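Local coordinates for aspartokinase (Synechocystis, PDB 3L76), which probably phosphorylates the beta-carboxyl group of aspartate with ATP, and binds lysine and threonine through its ACT domains, at residues A[2-8]-A[34-40]; A[222-228]-A[241-247]. All blocks are in the same frame, centred on the assembly; numbering follows the deposited sequence.

In the fold
Interaction 1 and interaction 2 belong to the same mixed sheet of the amino acid kinase region, with centres 17 Å apart and nearest atoms about 7 Å apart. Strand 170-175 bridges them: it pairs in parallel with strand 3-8 of interaction 1 and, on its other side, with strand 228-232, which in turn runs antiparallel to strand 240-243 of interaction 2. Helix 154-166 lies across both, and its A163 touches V5 of the first contact and I226 of the second. The lysine and threonine pockets are formed by residues of the ACT domains, so neither contact lines them; both lie in the amino acid kinase part, which probably carries the catalysis.

Interaction 1: residues A[2-8]-A[34-40]; sequences ALIVQKF and NSLVVVV
I4, Q6 and F8 of strand 3-8 hold strand 35-40 through their backbones, the two running parallel at 20° with axes 4.6 Å apart. I4 N gives an almost straight bond (177°) to S35 O at 2.9 Å, while I4 O receives V37 N. Q6 repeats the pattern between V37 O and V39 N, the latter 2.8 Å from Q6 O, and F8 N closes the row on V39 O. CA-H...O contacts fill in between, such as K7 CA to V39 O at 3.2 Å. The backbones of L3, V5 and K7 bond on the other edge of the strand, to D169, E172 and Y174.

Side chains meet on both faces. On the face of I4, Q6 and F8, CD1 of I4 lies over the amide carbon CG of N34 at 3.6 Å; with CG1 anti to its carbonyl carbon (chi1 -56°), I4 swings its chain beside the backbone N and across to N34. The N34 ND2 group is held by T29 O of helix 16-31. Q6, extended beyond CG, lays its amide against a methyl of L36, with NE2 3.7 Å from CD2; the same NE2 has a weak bond to E172. V38 CG1 meets the edge of the F8 ring near its plane, 3.9 Å from CD1, and the ring also stacks with Y174.

On the opposite face V5 CG2 stands 4.4 Å from V37 CB, and helix 154-166 packs over both residues. K7 leads its chain away from V39 to bond S41 OG through NZ.

Helix 16-31 links the two strands and packs over L36 and F8, making a beta-alpha-beta unit in the alpha/beta core of the amino acid kinase fold; V5 to F8 begin the aspartokinase signature.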
loop_
_atom_site.group_PDB
_atom_site.type_symbol
_atom_site.label_atom_id
_atom_site.label_comp_id
_atom_site.label_asym_id
_atom_site.label_seq_id
_atom_site.Cartn_x
_atom_site.Cartn_y
_atom_site.Cartn_z
ATOM N N ALA A 2 25.528 12.849 17.246
ATOM C CA ALA A 2 24.175 13.376 17.357
ATOM C C ALA A 2 23.286 12.834 16.245
ATOM O O ALA A 2 22.507 11.911 16.475
ATOM C CB ALA A 2 24.187 14.900 17.346
ATOM N N LEU A 3 23.414 13.397 15.041
ATOM C CA LEU A 3 22.560 13.009 13.908
ATOM C C LEU A 3 22.892 11.632 13.336
ATOM O O LEU A 3 23.897 11.457 12.640
ATOM C CB LEU A 3 22.608 14.054 12.797
ATOM C CG LEU A 3 21.654 13.805 11.628
ATOM C CD1 LEU A 3 20.236 13.617 12.140
ATOM C CD2 LEU A 3 21.719 14.932 10.605
ATOM N N ILE A 4 22.017 10.671 13.616
ATOM C CA ILE A 4 22.235 9.277 13.261
ATOM C C ILE A 4 21.103 8.766 12.378
ATOM O O ILE A 4 19.933 8.900 12.732
ATOM C CB ILE A 4 22.268 8.399 14.531
ATOM C CG1 ILE A 4 23.331 8.892 15.509
ATOM C CG2 ILE A 4 22.497 6.943 14.186
ATOM C CD1 ILE A 4 23.291 8.178 16.842
ATOM N N VAL A 5 21.444 8.182 11.230
ATOM C CA VAL A 5 20.453 7.478 10.428
ATOM C C VAL A 5 20.539 5.991 10.734
ATOM O O VAL A 5 21.594 5.385 10.559
ATOM C CB VAL A 5 20.682 7.663 8.929
ATOM C CG1 VAL A 5 19.592 6.927 8.133
ATOM C CG2 VAL A 5 20.740 9.147 8.553
ATOM N N GLN A 6 19.440 5.407 11.203
ATOM C CA GLN A 6 19.394 3.966 11.451
ATOM C C GLN A 6 18.467 3.261 10.458
ATOM O O GLN A 6 17.458 3.818 10.031
ATOM C CB GLN A 6 18.947 3.667 12.883
ATOM C CG GLN A 6 19.819 4.283 13.970
ATOM C CD GLN A 6 19.381 3.874 15.369
ATOM O OE1 GLN A 6 18.323 3.268 15.552
ATOM N NE2 GLN A 6 20.194 4.206 16.362
ATOM N N LYS A 7 18.825 2.040 10.079
ATOM C CA LYS A 7 17.981 1.236 9.202
ATOM C C LYS A 7 17.793 -0.131 9.821
ATOM O O LYS A 7 18.715 -0.678 10.415
ATOM C CB LYS A 7 18.566 1.115 7.787
ATOM C CG LYS A 7 18.940 -0.310 7.389
ATOM C CD LYS A 7 17.954 -0.946 6.399
ATOM C CE LYS A 7 18.343 -2.403 6.142
ATOM N NZ LYS A 7 17.588 -3.068 5.045
ATOM N N PHE A 8 16.582 -0.665 9.693
ATOM C CA PHE A 8 16.243 -1.966 10.248
ATOM C C PHE A 8 15.637 -2.844 9.172
ATOM O O PHE A 8 14.666 -2.459 8.515
ATOM C CB PHE A 8 15.261 -1.813 11.410
ATOM C CG PHE A 8 15.843 -1.110 12.607
ATOM C CD1 PHE A 8 15.761 0.271 12.729
ATOM C CD2 PHE A 8 16.477 -1.828 13.609
ATOM C CE1 PHE A 8 16.291 0.921 13.842
ATOM C CE2 PHE A 8 17.017 -1.187 14.720
ATOM C CZ PHE A 8 16.924 0.185 14.841
ATOM N N ASN A 34 20.804 12.221 20.856
ATOM C CA ASN A 34 20.889 12.093 19.414
ATOM C C ASN A 34 19.578 12.358 18.709
ATOM O O ASN A 34 18.506 12.129 19.262
ATOM C CB ASN A 34 21.387 10.698 19.052
ATOM C CG ASN A 34 22.705 10.389 19.686
ATOM O OD1 ASN A 34 23.679 11.109 19.478
ATOM N ND2 ASN A 34 22.747 9.332 20.487
ATOM N N SER A 35 19.682 12.845 17.479
ATOM C CA SER A 35 18.542 12.963 16.586
ATOM C C SER A 35 18.529 11.766 15.634
ATOM O O SER A 35 19.569 11.377 15.097
ATOM C CB SER A 35 18.635 14.263 15.801
ATOM O OG SER A 35 18.731 15.362 16.685
ATOM N N LEU A 36 17.353 11.180 15.427
ATOM C CA LEU A 36 17.264 9.925 14.692
ATOM C C LEU A 36 16.350 9.951 13.473
ATOM O O LEU A 36 15.184 10.324 13.579
ATOM C CB LEU A 36 16.842 8.789 15.622
ATOM C CG LEU A 36 18.011 8.020 16.234
ATOM C CD1 LEU A 36 18.741 8.899 17.235
ATOM C CD2 LEU A 36 17.516 6.753 16.895
ATOM N N VAL A 37 16.904 9.548 12.324
ATOM C CA VAL A 37 16.121 9.247 11.131
ATOM C C VAL A 37 16.146 7.742 10.901
ATOM O O VAL A 37 17.214 7.143 10.780
ATOM C CB VAL A 37 16.671 9.953 9.888
ATOM C CG1 VAL A 37 15.941 9.470 8.641
ATOM C CG2 VAL A 37 16.541 11.464 10.041
ATOM N N VAL A 38 14.966 7.131 10.853
ATOM C CA VAL A 38 14.874 5.683 10.744
ATOM C C VAL A 38 14.286 5.211 9.417
ATOM O O VAL A 38 13.237 5.683 8.977
ATOM C CB VAL A 38 14.069 5.077 11.902
ATOM C CG1 VAL A 38 13.946 3.577 11.731
ATOM C CG2 VAL A 38 14.730 5.392 13.217
ATOM N N VAL A 39 14.993 4.276 8.788
ATOM C CA VAL A 39 14.527 3.590 7.595
ATOM C C VAL A 39 14.140 2.172 8.001
ATOM O O VAL A 39 14.856 1.512 8.747
ATOM C CB VAL A 39 15.630 3.487 6.532
ATOM C CG1 VAL A 39 15.167 2.595 5.398
ATOM C CG2 VAL A 39 16.048 4.871 6.011
ATOM N N VAL A 40 13.000 1.699 7.524
ATOM C CA VAL A 40 12.544 0.373 7.904
ATOM C C VAL A 40 12.161 -0.393 6.659
ATOM O O VAL A 40 11.610 0.177 5.716
ATOM C CB VAL A 40 11.316 0.438 8.855
ATOM C CG1 VAL A 40 11.041 -0.917 9.471
ATOM C CG2 VAL A 40 11.537 1.467 9.949
#

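Interaction 2: residues A[222-228]-A[241-247]; sequences RNYGIPL and KVVAPPV
N223 OD1 is gripped side-on by the guanidinium group of R222, a residue whose CG touches P245 across the contact: NE lies 3.1 Å and NH2 3.0 Å from this one oxygen, both on the same face of the amide plane and tilted out of it. A bend at chi3 (67°) turns the arginine back toward its neighbour, while CG, nearer the backbone, rests on P245 CD at 3.7 Å where the two side chains cross. NH1 forms a salt bridge with D200, and NH2 another with D262, which also bonds N223 ND2. A leucine in place of R222 would probably leave D200 and D262 without this positive partner and N223 OD1 without its two donors.

The helix ends in a Schellman motif at G225, whose positive phi (61°) favours glycine. V247 packs beside this turn, its CB 4.0 Å from G225 N and its CG1 as far from N223 O. A244 points its methyl at the last helical turn, CB lying 3.9 Å from R222 CA.

Beyond the turn the chain enters the sheet, where L228 and V242 form an antiparallel hydrogen-bonded pair. V242 N reaches L228 O at 2.8 Å from above the carbonyl plane, and L228 N returns a longer bond to V242 O. Their CB atoms lie 3.6 Å apart, and the side chains rest on helix 215-224, L228 on A221 and V242 on V218.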
loop_
_atom_site.group_PDB
_atom_site.type_symbol
_atom_site.label_atom_id
_atom_site.label_comp_id
_atom_site.label_asym_id
_atom_site.label_seq_id
_atom_site.Cartn_x
_atom_site.Cartn_y
_atom_site.Cartn_z
ATOM N N ARG A 222 31.139 5.316 0.719
ATOM C CA ARG A 222 32.528 5.648 0.431
ATOM C C ARG A 222 32.607 6.993 -0.275
ATOM O O ARG A 222 33.443 7.832 0.066
ATOM C CB ARG A 222 33.217 4.587 -0.445
ATOM C CG ARG A 222 34.707 4.892 -0.718
ATOM C CD ARG A 222 35.274 4.148 -1.939
ATOM N NE ARG A 222 34.679 4.615 -3.185
ATOM C CZ ARG A 222 34.395 3.827 -4.219
ATOM N NH1 ARG A 222 34.638 2.525 -4.150
ATOM N NH2 ARG A 222 33.846 4.335 -5.313
ATOM N N ASN A 223 31.745 7.196 -1.266
ATOM C CA ASN A 223 31.831 8.404 -2.078
ATOM C C ASN A 223 31.436 9.699 -1.361
ATOM O O ASN A 223 31.861 10.773 -1.771
ATOM C CB ASN A 223 31.033 8.260 -3.368
ATOM C CG ASN A 223 31.696 7.335 -4.387
ATOM O OD1 ASN A 223 32.860 6.930 -4.257
ATOM N ND2 ASN A 223 30.948 7.005 -5.420
ATOM N N TYR A 224 30.632 9.597 -0.303
ATOM C CA TYR A 224 30.228 10.780 0.458
ATOM C C TYR A 224 30.778 10.766 1.877
ATOM O O TYR A 224 30.370 11.549 2.722
ATOM C CB TYR A 224 28.706 10.960 0.434
ATOM C CG TYR A 224 28.183 11.221 -0.960
ATOM C CD1 TYR A 224 28.014 12.516 -1.436
ATOM C CD2 TYR A 224 27.892 10.176 -1.810
ATOM C CE1 TYR A 224 27.553 12.748 -2.718
ATOM C CE2 TYR A 224 27.442 10.397 -3.089
ATOM C CZ TYR A 224 27.275 11.676 -3.540
ATOM O OH TYR A 224 26.815 11.879 -4.818
ATOM N N GLY A 225 31.725 9.870 2.123
ATOM C CA GLY A 225 32.423 9.832 3.392
ATOM C C GLY A 225 31.497 9.569 4.553
ATOM O O GLY A 225 31.650 10.148 5.621
ATOM N N ILE A 226 30.533 8.684 4.348
ATOM C CA ILE A 226 29.584 8.362 5.399
ATOM C C ILE A 226 30.022 7.128 6.186
ATOM O O ILE A 226 30.049 6.017 5.657
ATOM C CB ILE A 226 28.164 8.141 4.840
ATOM C CG1 ILE A 226 27.778 9.269 3.881
ATOM C CG2 ILE A 226 27.155 8.028 5.981
ATOM C CD1 ILE A 226 27.514 10.576 4.571
ATOM N N PRO A 227 30.341 7.319 7.468
ATOM C CA PRO A 227 30.677 6.169 8.309
ATOM C C PRO A 227 29.501 5.202 8.367
ATOM O O PRO A 227 28.357 5.646 8.488
ATOM C CB PRO A 227 30.893 6.796 9.691
ATOM C CG PRO A 227 31.017 8.283 9.456
ATOM C CD PRO A 227 30.208 8.565 8.242
ATOM N N LEU A 228 29.784 3.908 8.279
ATOM C CA LEU A 228 28.764 2.873 8.286
ATOM C C LEU A 228 29.028 1.857 9.384
ATOM O O LEU A 228 30.175 1.645 9.784
ATOM C CB LEU A 228 28.747 2.133 6.954
ATOM C CG LEU A 228 27.719 2.535 5.914
ATOM C CD1 LEU A 228 27.765 1.521 4.781
ATOM C CD2 LEU A 228 26.334 2.594 6.542
ATOM N N LYS A 241 32.305 -1.954 11.666
ATOM C CA LYS A 241 32.402 -0.606 11.138
ATOM C C LYS A 241 32.921 -0.615 9.698
ATOM O O LYS A 241 33.992 -1.140 9.413
ATOM C CB LYS A 241 33.324 0.219 12.037
ATOM C CG LYS A 241 33.426 1.683 11.680
ATOM C CD LYS A 241 34.302 2.417 12.687
ATOM C CE LYS A 241 33.934 2.021 14.104
ATOM N NZ LYS A 241 34.443 3.005 15.094
ATOM N N VAL A 242 32.146 -0.044 8.788
ATOM C CA VAL A 242 32.566 0.055 7.403
ATOM C C VAL A 242 33.136 1.449 7.131
ATOM O O VAL A 242 32.423 2.444 7.099
ATOM C CB VAL A 242 31.424 -0.284 6.427
ATOM C CG1 VAL A 242 31.881 -0.087 4.990
ATOM C CG2 VAL A 242 30.963 -1.709 6.640
ATOM N N VAL A 243 34.441 1.492 6.916
ATOM C CA VAL A 243 35.221 2.716 7.007
ATOM C C VAL A 243 35.509 3.340 5.638
ATOM O O VAL A 243 35.805 2.642 4.670
ATOM C CB VAL A 243 36.540 2.419 7.757
ATOM C CG1 VAL A 243 37.476 3.609 7.740
ATOM C CG2 VAL A 243 36.239 1.972 9.164
ATOM N N ALA A 244 35.426 4.661 5.567
ATOM C CA ALA A 244 35.555 5.370 4.301
ATOM C C ALA A 244 36.685 6.402 4.360
ATOM O O ALA A 244 37.160 6.737 5.435
ATOM C CB ALA A 244 34.214 6.046 3.958
ATOM N N PRO A 245 37.102 6.935 3.206
ATOM C CA PRO A 245 38.030 8.065 3.281
ATOM C C PRO A 245 37.267 9.280 3.788
ATOM O O PRO A 245 36.096 9.432 3.454
ATOM C CB PRO A 245 38.422 8.302 1.820
ATOM C CG PRO A 245 37.788 7.191 1.027
ATOM C CD PRO A 245 36.646 6.689 1.830
ATOM N N PRO A 246 37.909 10.129 4.594
ATOM C CA PRO A 246 37.238 11.347 5.053
ATOM C C PRO A 246 36.971 12.272 3.877
ATOM O O PRO A 246 37.913 12.787 3.288
ATOM C CB PRO A 246 38.267 11.980 5.990
ATOM C CG PRO A 246 39.166 10.857 6.388
ATOM C CD PRO A 246 39.240 9.972 5.193
ATOM N N VAL A 247 35.704 12.472 3.535
ATOM C CA VAL A 247 35.345 13.316 2.405
ATOM C C VAL A 247 34.541 14.516 2.897
ATOM O O VAL A 247 33.465 14.361 3.468
ATOM C CB VAL A 247 34.548 12.523 1.343
ATOM C CG1 VAL A 247 33.975 13.450 0.289
ATOM C CG2 VAL A 247 35.426 11.488 0.701
#